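Local coordinates for F5/8 type C domain protein (Clostridium perfringens, PDB 7JRM) that probably binds carbohydrate through a CBM51 module in ZmpB, apparently an O-glycopeptidase that recognises and cleaves mucin, at residues K408-V413 with D427-N432; G442-F447 with S453-Y458; E173-T178 with L190-R195; N13-M18 with I145-V150. All coordinates share one frame; numbering follows the deposited sequence.

Interaction 1: K408-V413 with D427-N432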
loop_
_atom_site.group_PDB
_atom_site.type_symbol
_atom_site.label_atom_id
_atom_site.label_comp_id
_atom_site.label_asym_id
_atom_site.label_seq_id
_atom_site.Cartn_x
_atom_site.Cartn_y
_atom_site.Cartn_z
ATOM N N LYS A 408 4.615 26.446 38.342
ATOM C CA LYS A 408 5.481 27.594 38.092
ATOM C C LYS A 408 6.004 28.200 39.391
ATOM O O LYS A 408 7.204 28.130 39.662
ATOM C CB LYS A 408 4.738 28.642 37.261
ATOM C CG LYS A 408 4.319 28.158 35.883
ATOM C CD LYS A 408 5.496 27.566 35.126
ATOM C CE LYS A 408 5.059 26.992 33.790
ATOM N NZ LYS A 408 6.021 25.977 33.280
ATOM N N THR A 409 5.137 28.800 40.203
ATOM C CA THR A 409 5.556 29.585 41.356
ATOM C C THR A 409 5.010 28.974 42.638
ATOM O O THR A 409 3.807 28.715 42.746
ATOM C CB THR A 409 5.087 31.038 41.225
ATOM O OG1 THR A 409 5.732 31.650 40.101
ATOM C CG2 THR A 409 5.418 31.824 42.483
ATOM N N ILE A 410 5.898 28.752 43.604
ATOM C CA ILE A 410 5.535 28.306 44.944
ATOM C C ILE A 410 5.720 29.494 45.878
ATOM O O ILE A 410 6.852 29.921 46.133
ATOM C CB ILE A 410 6.383 27.113 45.403
ATOM C CG1 ILE A 410 6.220 25.935 44.445
ATOM C CG2 ILE A 410 6.008 26.708 46.822
ATOM C CD1 ILE A 410 4.873 25.269 44.525
ATOM N N ARG A 411 4.616 30.032 46.389
ATOM C CA ARG A 411 4.666 31.145 47.326
ATOM C C ARG A 411 3.846 30.805 48.562
ATOM O O ARG A 411 2.803 30.149 48.468
ATOM C CB ARG A 411 4.167 32.450 46.673
ATOM C CG ARG A 411 2.668 32.691 46.743
ATOM C CD ARG A 411 2.343 34.166 46.561
ATOM N NE ARG A 411 3.171 34.785 45.528
ATOM C CZ ARG A 411 2.769 35.011 44.282
ATOM N NH1 ARG A 411 1.544 34.671 43.905
ATOM N NH2 ARG A 411 3.593 35.579 43.410
ATOM N N VAL A 412 4.340 31.229 49.722
ATOM C CA VAL A 412 3.691 30.979 51.003
ATOM C C VAL A 412 3.181 32.306 51.543
ATOM O O VAL A 412 3.901 33.313 51.520
ATOM C CB VAL A 412 4.650 30.306 52.001
ATOM C CG1 VAL A 412 3.887 29.831 53.228
ATOM C CG2 VAL A 412 5.383 29.151 51.336
ATOM N N VAL A 413 1.941 32.310 52.024
ATOM C CA VAL A 413 1.265 33.520 52.470
ATOM C C VAL A 413 0.842 33.344 53.920
ATOM O O VAL A 413 0.431 32.252 54.330
ATOM C CB VAL A 413 0.044 33.842 51.581
ATOM C CG1 VAL A 413 -0.322 35.305 51.695
ATOM C CG2 VAL A 413 0.327 33.474 50.132
ATOM N N ASP A 427 8.735 19.163 41.719
ATOM C CA ASP A 427 7.712 18.154 41.965
ATOM C C ASP A 427 7.181 18.229 43.391
ATOM O O ASP A 427 5.996 17.965 43.625
ATOM C CB ASP A 427 8.265 16.761 41.671
ATOM C CG ASP A 427 8.332 16.464 40.185
ATOM O OD1 ASP A 427 7.839 17.292 39.391
ATOM O OD2 ASP A 427 8.875 15.403 39.812
ATOM N N GLU A 428 8.034 18.584 44.352
ATOM C CA GLU A 428 7.631 18.730 45.743
ATOM C C GLU A 428 8.314 19.956 46.330
ATOM O O GLU A 428 9.325 20.437 45.811
ATOM C CB GLU A 428 7.977 17.482 46.570
ATOM C CG GLU A 428 7.339 16.194 46.065
ATOM C CD GLU A 428 7.299 15.107 47.119
ATOM O OE1 GLU A 428 7.067 15.430 48.302
ATOM O OE2 GLU A 428 7.500 13.926 46.764
ATOM N N PHE A 429 7.749 20.463 47.424
ATOM C CA PHE A 429 8.301 21.619 48.116
ATOM C C PHE A 429 8.405 21.330 49.606
ATOM O O PHE A 429 7.570 20.626 50.182
ATOM C CB PHE A 429 7.453 22.885 47.880
ATOM C CG PHE A 429 6.021 22.760 48.325
ATOM C CD1 PHE A 429 5.645 23.098 49.615
ATOM C CD2 PHE A 429 5.046 22.322 47.444
ATOM C CE1 PHE A 429 4.328 22.988 50.023
ATOM C CE2 PHE A 429 3.726 22.210 47.845
ATOM C CZ PHE A 429 3.367 22.545 49.135
ATOM N N THR A 430 9.449 21.881 50.223
ATOM C CA THR A 430 9.689 21.746 51.655
ATOM C C THR A 430 9.820 23.139 52.249
ATOM O O THR A 430 10.639 23.939 51.785
ATOM C CB THR A 430 10.948 20.918 51.934
ATOM O OG1 THR A 430 10.661 19.528 51.731
ATOM C CG2 THR A 430 11.424 21.127 53.364
ATOM N N ILE A 431 9.012 23.431 53.265
ATOM C CA ILE A 431 8.966 24.745 53.894
ATOM C C ILE A 431 9.455 24.617 55.329
ATOM O O ILE A 431 8.958 23.776 56.088
ATOM C CB ILE A 431 7.549 25.343 53.851
ATOM C CG1 ILE A 431 7.111 25.574 52.405
ATOM C CG2 ILE A 431 7.491 26.640 54.647
ATOM C CD1 ILE A 431 5.611 25.589 52.222
ATOM N N ASN A 432 10.428 25.446 55.698
ATOM C CA ASN A 432 10.874 25.503 57.082
ATOM C C ASN A 432 9.825 26.213 57.927
ATOM O O ASN A 432 9.356 27.300 57.571
ATOM C CB ASN A 432 12.218 26.225 57.180
ATOM C CG ASN A 432 12.575 26.609 58.606
ATOM O OD1 ASN A 432 12.252 25.894 59.555
ATOM N ND2 ASN A 432 13.246 27.744 58.762
#
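Ile410 and Phe429 meet in a face-to-face packing of two β-sheets, in which strand 407-413 of a seven-stranded mixed sheet faces strand 428-432, paired with 391-395 in a small two-stranded sheet. The strands lie too far apart for backbone pairing, with the CA atoms of Ile410 and Phe429 7.9 Å from each other, and the contact is wholly apolar. Ile410 buries the most surface. Its CG1 branch stands beside the backbone N and carries CD1 across the interlayer gap to CD2 of the Phe429 ring, 4.2 Å away, an oblique approach in which the two side chains cross at about a right angle. The ring rises from its strand with CG between the backbone N and the carbonyl carbon (chi1 59°), which stands it up toward the facing sheet; Ser396 and Leu385, from loops, also touch the ring. Two residues further along both strands, Ile431 meets Val412. Arg411, between the two inward-pointing residues, turns to the other face of its strand and forms a salt bridge with Glu422. All four touching residues are buried. Ile431 and Val412 reach toward each other tip to tip, and the closest pair is Ile431 CD1 and Val412 CG2, at 3.7 Å.

Interaction 2: G442-F447 with S453-Y458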
loop_
_atom_site.group_PDB
_atom_site.type_symbol
_atom_site.label_atom_id
_atom_site.label_comp_id
_atom_site.label_asym_id
_atom_site.label_seq_id
_atom_site.Cartn_x
_atom_site.Cartn_y
_atom_site.Cartn_z
ATOM N N GLY A 442 -0.993 29.785 54.184
ATOM C CA GLY A 442 -1.450 29.200 52.940
ATOM C C GLY A 442 -0.304 29.034 51.962
ATOM O O GLY A 442 0.629 29.838 51.932
ATOM N N VAL A 443 -0.381 27.976 51.159
ATOM C CA VAL A 443 0.622 27.669 50.145
ATOM C C VAL A 443 -0.062 27.710 48.786
ATOM O O VAL A 443 -1.015 26.960 48.544
ATOM C CB VAL A 443 1.281 26.302 50.386
ATOM C CG1 VAL A 443 2.342 26.030 49.330
ATOM C CG2 VAL A 443 1.879 26.241 51.783
ATOM N N HIS A 444 0.423 28.579 47.904
ATOM C CA HIS A 444 -0.141 28.754 46.572
ATOM C C HIS A 444 0.816 28.161 45.545
ATOM O O HIS A 444 1.961 28.607 45.428
ATOM C CB HIS A 444 -0.401 30.231 46.277
ATOM C CG HIS A 444 -1.496 30.827 47.105
ATOM N ND1 HIS A 444 -1.331 31.159 48.431
ATOM C CD2 HIS A 444 -2.773 31.152 46.792
ATOM C CE1 HIS A 444 -2.458 31.663 48.901
ATOM N NE2 HIS A 444 -3.350 31.669 47.927
ATOM N N VAL A 445 0.343 27.161 44.807
ATOM C CA VAL A 445 1.122 26.507 43.763
ATOM C C VAL A 445 0.624 27.060 42.433
ATOM O O VAL A 445 -0.365 26.578 41.874
ATOM C CB VAL A 445 0.997 24.983 43.827
ATOM C CG1 VAL A 445 1.816 24.333 42.719
ATOM C CG2 VAL A 445 1.421 24.468 45.196
ATOM N N LEU A 446 1.307 28.081 41.922
ATOM C CA LEU A 446 0.924 28.691 40.659
ATOM C C LEU A 446 1.407 27.837 39.495
ATOM O O LEU A 446 2.543 27.353 39.491
ATOM C CB LEU A 446 1.501 30.103 40.543
ATOM C CG LEU A 446 1.172 31.161 41.604
ATOM C CD1 LEU A 446 1.188 32.551 40.985
ATOM C CD2 LEU A 446 -0.163 30.900 42.283
ATOM N N PHE A 447 0.539 27.651 38.503
ATOM C CA PHE A 447 0.900 26.886 37.319
ATOM C C PHE A 447 0.206 27.479 36.103
ATOM O O PHE A 447 -0.886 28.044 36.207
ATOM C CB PHE A 447 0.551 25.397 37.475
ATOM C CG PHE A 447 -0.914 25.087 37.328
ATOM C CD1 PHE A 447 -1.758 25.138 38.425
ATOM C CD2 PHE A 447 -1.442 24.717 36.100
ATOM C CE1 PHE A 447 -3.102 24.844 38.298
ATOM C CE2 PHE A 447 -2.785 24.426 35.966
ATOM C CZ PHE A 447 -3.616 24.488 37.065
ATOM N N SER A 453 -4.269 26.664 33.338
ATOM C CA SER A 453 -3.695 27.500 34.382
ATOM C C SER A 453 -4.586 27.437 35.613
ATOM O O SER A 453 -5.737 26.997 35.547
ATOM C CB SER A 453 -3.532 28.951 33.912
ATOM O OG SER A 453 -4.765 29.646 33.975
ATOM N N GLY A 454 -4.043 27.878 36.741
ATOM C CA GLY A 454 -4.822 27.913 37.964
ATOM C C GLY A 454 -3.922 27.977 39.187
ATOM O O GLY A 454 -2.757 28.359 39.101
ATOM N N VAL A 455 -4.503 27.589 40.323
ATOM C CA VAL A 455 -3.843 27.673 41.621
ATOM C C VAL A 455 -4.156 26.410 42.410
ATOM O O VAL A 455 -5.326 26.047 42.571
ATOM C CB VAL A 455 -4.294 28.918 42.411
ATOM C CG1 VAL A 455 -3.977 28.760 43.894
ATOM C CG2 VAL A 455 -3.650 30.174 41.849
ATOM N N MET A 456 -3.115 25.742 42.899
ATOM C CA MET A 456 -3.257 24.622 43.821
ATOM C C MET A 456 -2.910 25.116 45.220
ATOM O O MET A 456 -1.776 25.540 45.467
ATOM C CB MET A 456 -2.354 23.457 43.416
ATOM C CG MET A 456 -2.555 22.199 44.244
ATOM S SD MET A 456 -2.119 20.705 43.336
ATOM C CE MET A 456 -2.033 19.511 44.665
ATOM N N PHE A 457 -3.880 25.064 46.128
ATOM C CA PHE A 457 -3.765 25.703 47.431
ATOM C C PHE A 457 -3.606 24.662 48.532
ATOM O O PHE A 457 -4.347 23.674 48.573
ATOM C CB PHE A 457 -4.985 26.581 47.715
ATOM C CG PHE A 457 -4.918 27.300 49.031
ATOM C CD1 PHE A 457 -4.090 28.399 49.193
ATOM C CD2 PHE A 457 -5.681 26.877 50.108
ATOM C CE1 PHE A 457 -4.025 29.062 50.404
ATOM C CE2 PHE A 457 -5.618 27.537 51.321
ATOM C CZ PHE A 457 -4.791 28.632 51.469
ATOM N N TYR A 458 -2.641 24.896 49.416
ATOM C CA TYR A 458 -2.451 24.135 50.641
ATOM C C TYR A 458 -2.612 25.062 51.840
ATOM O O TYR A 458 -2.669 26.286 51.706
ATOM C CB TYR A 458 -1.065 23.479 50.687
ATOM C CG TYR A 458 -0.880 22.275 49.794
ATOM C CD1 TYR A 458 -1.278 21.011 50.207
ATOM C CD2 TYR A 458 -0.279 22.398 48.549
ATOM C CE1 TYR A 458 -1.094 19.905 49.400
ATOM C CE2 TYR A 458 -0.094 21.301 47.735
ATOM C CZ TYR A 458 -0.504 20.056 48.164
ATOM O OH TYR A 458 -0.320 18.959 47.355
#
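Phe447 lays its ring over the Ser453-Gly454 peptide, with CZ 3.4 Å from Gly454 N, a position open to it because Gly454 has no side chain to stand under the ring. A chi1 of 76° swings the ring back over the partner strand, and Phe452 meets it as well. Beyond this end the strands pair regularly. Val443 and Tyr458 exchange two nearly straight backbone bonds, the one from Tyr458 N to Val443 O measuring 2.8 Å, and Val445 with Met456 forms the next hydrogen-bonded pair. At Phe447 and Gly454 the pairing slackens: the bond from Phe447 N to Gly454 O is weak at 3.4 Å. On the face bearing His444 and Phe457, the Phe457 ring turns its edge to the imidazole face in a T-shaped stack, planes at 66° and ring centroids 4.8 Å apart. Leu446 CD2 packs alongside Val455 CG2 on that same face, at 3.6 Å. Val443, Val445, Met456 and Tyr458 occupy the opposite, buried face, where Tyr458 OH reaches Asp395 O. Strands 440-449 and 452-461, joined by a short turn, form an antiparallel β-hairpin within a larger mixed sheet.

Interaction 3: E173-T178 with L190-R195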
loop_
_atom_site.group_PDB
_atom_site.type_symbol
_atom_site.label_atom_id
_atom_site.label_comp_id
_atom_site.label_asym_id
_atom_site.label_seq_id
_atom_site.Cartn_x
_atom_site.Cartn_y
_atom_site.Cartn_z
ATOM N N GLU A 173 10.837 -29.254 -32.271
ATOM C CA GLU A 173 9.483 -29.195 -32.804
ATOM C C GLU A 173 9.122 -27.754 -33.140
ATOM O O GLU A 173 9.268 -26.860 -32.300
ATOM C CB GLU A 173 8.477 -29.765 -31.801
ATOM C CG GLU A 173 8.611 -31.260 -31.568
ATOM C CD GLU A 173 8.376 -32.067 -32.828
ATOM O OE1 GLU A 173 9.264 -32.865 -33.200
ATOM O OE2 GLU A 173 7.304 -31.903 -33.449
ATOM N N LEU A 174 8.648 -27.534 -34.365
ATOM C CA LEU A 174 8.226 -26.203 -34.782
ATOM C C LEU A 174 6.965 -25.804 -34.025
ATOM O O LEU A 174 5.954 -26.512 -34.072
ATOM C CB LEU A 174 7.982 -26.169 -36.288
ATOM C CG LEU A 174 7.510 -24.823 -36.844
ATOM C CD1 LEU A 174 8.650 -23.816 -36.836
ATOM C CD2 LEU A 174 6.934 -24.982 -38.242
ATOM N N LYS A 175 7.024 -24.672 -33.330
ATOM C CA LYS A 175 5.911 -24.199 -32.519
ATOM C C LYS A 175 5.283 -22.913 -33.028
ATOM O O LYS A 175 4.085 -22.706 -32.824
ATOM C CB LYS A 175 6.362 -23.988 -31.068
ATOM C CG LYS A 175 6.733 -25.272 -30.350
ATOM C CD LYS A 175 5.574 -26.253 -30.342
ATOM C CE LYS A 175 5.874 -27.451 -29.457
ATOM N NZ LYS A 175 4.687 -28.336 -29.303
ATOM N N ALA A 176 6.052 -22.048 -33.683
ATOM C CA ALA A 176 5.518 -20.798 -34.201
ATOM C C ALA A 176 6.354 -20.351 -35.388
ATOM O O ALA A 176 7.526 -20.713 -35.522
ATOM C CB ALA A 176 5.487 -19.708 -33.123
ATOM N N GLU A 177 5.733 -19.551 -36.252
ATOM C CA GLU A 177 6.413 -19.008 -37.418
ATOM C C GLU A 177 5.608 -17.834 -37.951
ATOM O O GLU A 177 4.407 -17.712 -37.697
ATOM C CB GLU A 177 6.605 -20.069 -38.507
ATOM C CG GLU A 177 5.341 -20.407 -39.278
ATOM C CD GLU A 177 5.562 -21.502 -40.303
ATOM O OE1 GLU A 177 6.735 -21.806 -40.607
ATOM O OE2 GLU A 177 4.563 -22.061 -40.802
ATOM N N THR A 178 6.292 -16.968 -38.693
ATOM C CA THR A 178 5.667 -15.832 -39.345
ATOM C C THR A 178 5.484 -16.130 -40.830
ATOM O O THR A 178 5.912 -17.168 -41.342
ATOM C CB THR A 178 6.504 -14.565 -39.151
ATOM O OG1 THR A 178 7.713 -14.666 -39.914
ATOM C CG2 THR A 178 6.850 -14.369 -37.684
ATOM N N LEU A 190 6.125 -12.826 -31.452
ATOM C CA LEU A 190 6.051 -14.272 -31.284
ATOM C C LEU A 190 6.138 -14.593 -29.800
ATOM O O LEU A 190 7.137 -14.266 -29.151
ATOM C CB LEU A 190 7.168 -14.983 -32.054
ATOM C CG LEU A 190 7.187 -14.802 -33.574
ATOM C CD1 LEU A 190 8.387 -15.513 -34.183
ATOM C CD2 LEU A 190 5.892 -15.301 -34.197
ATOM N N VAL A 191 5.097 -15.227 -29.268
ATOM C CA VAL A 191 5.033 -15.631 -27.867
ATOM C C VAL A 191 4.854 -17.141 -27.845
ATOM O O VAL A 191 3.794 -17.651 -28.233
ATOM C CB VAL A 191 3.899 -14.925 -27.112
ATOM C CG1 VAL A 191 3.919 -15.314 -25.643
ATOM C CG2 VAL A 191 4.017 -13.416 -27.269
ATOM N N VAL A 192 5.880 -17.859 -27.393
ATOM C CA VAL A 192 5.944 -19.311 -27.511
ATOM C C VAL A 192 6.010 -19.929 -26.121
ATOM O O VAL A 192 6.795 -19.488 -25.274
ATOM C CB VAL A 192 7.150 -19.757 -28.358
ATOM C CG1 VAL A 192 7.107 -21.261 -28.592
ATOM C CG2 VAL A 192 7.176 -19.005 -29.678
ATOM N N ASP A 193 5.189 -20.954 -25.898
ATOM C CA ASP A 193 5.270 -21.756 -24.684
ATOM C C ASP A 193 6.501 -22.653 -24.757
ATOM O O ASP A 193 6.636 -23.452 -25.688
ATOM C CB ASP A 193 3.999 -22.589 -24.528
ATOM C CG ASP A 193 3.874 -23.234 -23.157
ATOM O OD1 ASP A 193 4.881 -23.303 -22.422
ATOM O OD2 ASP A 193 2.759 -23.679 -22.815
ATOM N N VAL A 194 7.399 -22.520 -23.781
ATOM C CA VAL A 194 8.618 -23.322 -23.749
ATOM C C VAL A 194 8.705 -24.066 -22.422
ATOM O O VAL A 194 9.799 -24.391 -21.949
ATOM C CB VAL A 194 9.868 -22.451 -23.980
ATOM C CG1 VAL A 194 9.836 -21.828 -25.368
ATOM C CG2 VAL A 194 9.977 -21.373 -22.912
ATOM N N ARG A 195 7.550 -24.350 -21.823
ATOM C CA ARG A 195 7.517 -24.999 -20.520
ATOM C C ARG A 195 8.082 -26.412 -20.597
ATOM O O ARG A 195 7.764 -27.179 -21.510
ATOM C CB ARG A 195 6.086 -25.042 -19.985
ATOM C CG ARG A 195 5.691 -23.832 -19.160
ATOM C CD ARG A 195 4.268 -23.965 -18.643
ATOM N NE ARG A 195 3.304 -24.104 -19.731
ATOM C CZ ARG A 195 1.992 -24.223 -19.556
ATOM N NH1 ARG A 195 1.481 -24.220 -18.333
ATOM N NH2 ARG A 195 1.188 -24.343 -20.604
#
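Leu190 points its CB toward strand 173-182, and from there the side chain closes step by step on one methyl group, Thr178 CG2. CG stands beside the backbone N (chi1 -61°) and comes within 4.1 Å of Thr178 CG2. Both branches end against that methyl: Leu190 CD1 lies 4.0 Å from Thr178 CG2, and CD2 presses closer, at 3.7 Å from the same atom. The two side chains cross at about a right angle. The Thr178 hydroxyl is turned to its own sheet, OG1 hydrogen-bonded to Phe166 N, while CG2 meets the leucine.

Two residues on, Val192 forks over a β bulge. Lys175 and Ala176 both face Val168 on the neighbouring strand, and these consecutive residues both direct CB toward Val192. Its CG1 takes Lys175 CB at 3.8 Å, while CG2 takes Ala176 CB at 3.9 Å. The lysine chain bends at chi2 and leads away, leaving only its base in the contact.

At the end of the strand, Asp193 OD1 accepts the backbone N of Arg195 in an Asx turn. The guanidinium grips the same carboxylate side-on in a salt bridge, Arg195 NH2 lying 2.8 Å from Asp193 OD2, so the Arg195 side chain as well as its backbone N is held by the Asp193 carboxylate.

No hydrogen bond joins the two segments. Strand 173-182 is an edge strand of a five-stranded antiparallel sheet and strand 188-193 belongs to the facing sheet, so their apolar contact is an interlayer seam of the β-sandwich expected of an NPCBM module in the galactose-binding-domain clan.

Interaction 4: N13-M18 with I145-V150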
loop_
_atom_site.group_PDB
_atom_site.type_symbol
_atom_site.label_atom_id
_atom_site.label_comp_id
_atom_site.label_asym_id
_atom_site.label_seq_id
_atom_site.Cartn_x
_atom_site.Cartn_y
_atom_site.Cartn_z
ATOM N N ASN A 13 -0.946 -15.428 -29.840
ATOM C CA ASN A 13 -0.577 -15.609 -28.444
ATOM C C ASN A 13 -0.013 -14.317 -27.865
ATOM O O ASN A 13 0.768 -13.614 -28.513
ATOM C CB ASN A 13 0.444 -16.738 -28.308
ATOM C CG ASN A 13 -0.160 -18.105 -28.569
ATOM O OD1 ASN A 13 -1.363 -18.308 -28.405
ATOM N ND2 ASN A 13 0.678 -19.053 -28.974
ATOM N N LEU A 14 -0.412 -14.008 -26.634
ATOM C CA LEU A 14 -0.005 -12.789 -25.955
ATOM C C LEU A 14 0.735 -13.122 -24.666
ATOM O O LEU A 14 0.680 -14.248 -24.162
ATOM C CB LEU A 14 -1.213 -11.899 -25.636
ATOM C CG LEU A 14 -1.776 -11.034 -26.764
ATOM C CD1 LEU A 14 -3.081 -10.393 -26.326
ATOM C CD2 LEU A 14 -0.771 -9.974 -27.183
ATOM N N ALA A 15 1.427 -12.117 -24.133
ATOM C CA ALA A 15 2.131 -12.230 -22.864
ATOM C C ALA A 15 2.045 -10.901 -22.130
ATOM O O ALA A 15 2.272 -9.845 -22.727
ATOM C CB ALA A 15 3.598 -12.627 -23.069
ATOM N N TYR A 16 1.715 -10.958 -20.841
ATOM C CA TYR A 16 1.594 -9.771 -20.011
ATOM C C TYR A 16 2.451 -9.932 -18.763
ATOM O O TYR A 16 2.776 -11.046 -18.344
ATOM C CB TYR A 16 0.136 -9.508 -19.605
ATOM C CG TYR A 16 -0.726 -8.945 -20.710
ATOM C CD1 TYR A 16 -0.790 -7.577 -20.941
ATOM C CD2 TYR A 16 -1.488 -9.781 -21.516
ATOM C CE1 TYR A 16 -1.582 -7.058 -21.949
ATOM C CE2 TYR A 16 -2.283 -9.271 -22.526
ATOM C CZ TYR A 16 -2.326 -7.910 -22.737
ATOM O OH TYR A 16 -3.116 -7.399 -23.741
ATOM N N SER A 17 2.819 -8.798 -18.172
ATOM C CA SER A 17 3.562 -8.792 -16.924
ATOM C C SER A 17 2.587 -8.756 -15.745
ATOM O O SER A 17 1.366 -8.739 -15.915
ATOM C CB SER A 17 4.536 -7.614 -16.888
ATOM O OG SER A 17 3.938 -6.470 -16.306
ATOM N N MET A 18 3.136 -8.741 -14.529
ATOM C CA MET A 18 2.294 -8.835 -13.341
ATOM C C MET A 18 1.502 -7.556 -13.094
ATOM O O MET A 18 0.371 -7.618 -12.599
ATOM C CB MET A 18 3.147 -9.172 -12.117
ATOM C CG MET A 18 3.707 -10.585 -12.116
ATOM S SD MET A 18 2.452 -11.847 -12.418
ATOM C CE MET A 18 1.491 -11.742 -10.911
ATOM N N ILE A 145 8.022 -18.991 -20.943
ATOM C CA ILE A 145 7.520 -18.289 -22.118
ATOM C C ILE A 145 8.690 -17.647 -22.849
ATOM O O ILE A 145 9.585 -17.069 -22.222
ATOM C CB ILE A 145 6.469 -17.226 -21.727
ATOM C CG1 ILE A 145 5.152 -17.896 -21.328
ATOM C CG2 ILE A 145 6.241 -16.231 -22.859
ATOM C CD1 ILE A 145 4.459 -18.602 -22.471
ATOM N N PHE A 146 8.688 -17.756 -24.175
ATOM C CA PHE A 146 9.619 -17.032 -25.028
ATOM C C PHE A 146 8.864 -15.942 -25.778
ATOM O O PHE A 146 7.859 -16.221 -26.437
ATOM C CB PHE A 146 10.318 -17.965 -26.018
ATOM C CG PHE A 146 11.120 -17.241 -27.059
ATOM C CD1 PHE A 146 12.265 -16.544 -26.707
ATOM C CD2 PHE A 146 10.725 -17.244 -28.386
ATOM C CE1 PHE A 146 13.005 -15.870 -27.662
ATOM C CE2 PHE A 146 11.461 -16.574 -29.345
ATOM C CZ PHE A 146 12.603 -15.885 -28.982
ATOM N N ASP A 147 9.356 -14.709 -25.680
ATOM C CA ASP A 147 8.704 -13.546 -26.263
ATOM C C ASP A 147 9.725 -12.748 -27.060
ATOM O O ASP A 147 10.852 -12.540 -26.600
ATOM C CB ASP A 147 8.075 -12.671 -25.169
ATOM C CG ASP A 147 7.147 -11.611 -25.724
ATOM O OD1 ASP A 147 6.875 -11.630 -26.943
ATOM O OD2 ASP A 147 6.682 -10.762 -24.935
ATOM N N THR A 148 9.331 -12.300 -28.251
ATOM C CA THR A 148 10.263 -11.596 -29.120
ATOM C C THR A 148 9.504 -10.813 -30.183
ATOM O O THR A 148 8.378 -11.161 -30.548
ATOM C CB THR A 148 11.243 -12.567 -29.795
ATOM O OG1 THR A 148 12.235 -11.827 -30.517
ATOM C CG2 THR A 148 10.508 -13.489 -30.760
ATOM N N TRP A 149 10.137 -9.745 -30.658
ATOM C CA TRP A 149 9.751 -9.068 -31.886
ATOM C C TRP A 149 10.679 -9.519 -33.007
ATOM O O TRP A 149 11.864 -9.781 -32.784
ATOM C CB TRP A 149 9.828 -7.546 -31.736
ATOM C CG TRP A 149 8.792 -6.945 -30.831
ATOM C CD1 TRP A 149 8.983 -6.476 -29.564
ATOM C CD2 TRP A 149 7.407 -6.726 -31.133
ATOM N NE1 TRP A 149 7.804 -5.988 -29.055
ATOM C CE2 TRP A 149 6.821 -6.129 -29.999
ATOM C CE3 TRP A 149 6.606 -6.981 -32.251
ATOM C CZ2 TRP A 149 5.472 -5.784 -29.948
ATOM C CZ3 TRP A 149 5.265 -6.637 -32.199
ATOM C CH2 TRP A 149 4.712 -6.045 -31.056
ATOM N N VAL A 150 10.134 -9.616 -34.218
ATOM C CA VAL A 150 10.907 -10.052 -35.374
ATOM C C VAL A 150 10.611 -9.136 -36.553
ATOM O O VAL A 150 9.542 -8.524 -36.638
ATOM C CB VAL A 150 10.620 -11.523 -35.748
ATOM C CG1 VAL A 150 11.126 -12.459 -34.660
ATOM C CG2 VAL A 150 9.135 -11.732 -36.000
#
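Ala15 is the single residue of 13-18 that packs against 145-150, and its CB does all the touching. The close part of the contact is small and buried. Ala15 CB lies 4.1 Å from Asp147 OD2 and 4.5 Å from Ile145 CG2, touching an acid and an aliphatic branch that project from the same side of their strand. Asp147 holds CG anti to its backbone N (chi1 -168°), which brings the carboxylate up to the methyl. No hydrogen bond passes between the segments, and the two surfaces together bury only 77 Å².

The polar end of Asp147 is satisfied by other partners. OD2 forms salt bridges with Arg189 and Arg224, which would be expected to favour the ionised carboxylate despite its burial. Arg189 also donates to Ala15 O, so the arginine joins through polar bonds the same two residues that touch only lightly by themselves.

Away from this patch the contact quickly opens out. Leu14 and Tyr16, both partly exposed, direct their CB atoms away from 145-150, and the side chain of Tyr16 comes no nearer to it than 8.5 Å. At the far end Trp149, also partly exposed, takes no part either. Its indole forms a cation-pi pair with Lys187 and meets the ring of Phe124.

Strand 14-16 is an outermost strand of a mixed sheet, beside 70-79, a sheet made largely of Ig-like sequence. Strand 145-152 lies between 188-193 and 215-224 in a sheet of the NPCBM module, so Ala15 sits at the junction of the two sheets.

Overall arrangement
The four contacts fall into two clusters on opposite sides of the centre of an elongated chain. Interactions 4 and 3, whose centres are 11 Å apart, share the sheet in which strands 145-152 and 188-193 are neighbours; interaction 4 joins the Ig-like sheet to the same sheet that interaction 3 packs on. Interactions 1 and 2, 9 Å apart between centres, share the mixed sheet in which 407-413 pairs with 440-449: the hairpin lies beside the strand that packs on 428-432. Along the chain the order is 4, 3, 1, 2, each closing before the next opens. About 57 Å separates the nearest atoms of interactions 1 and 4, with helices 232-242, 251-270 and 273-288 falling between the clusters in sequence.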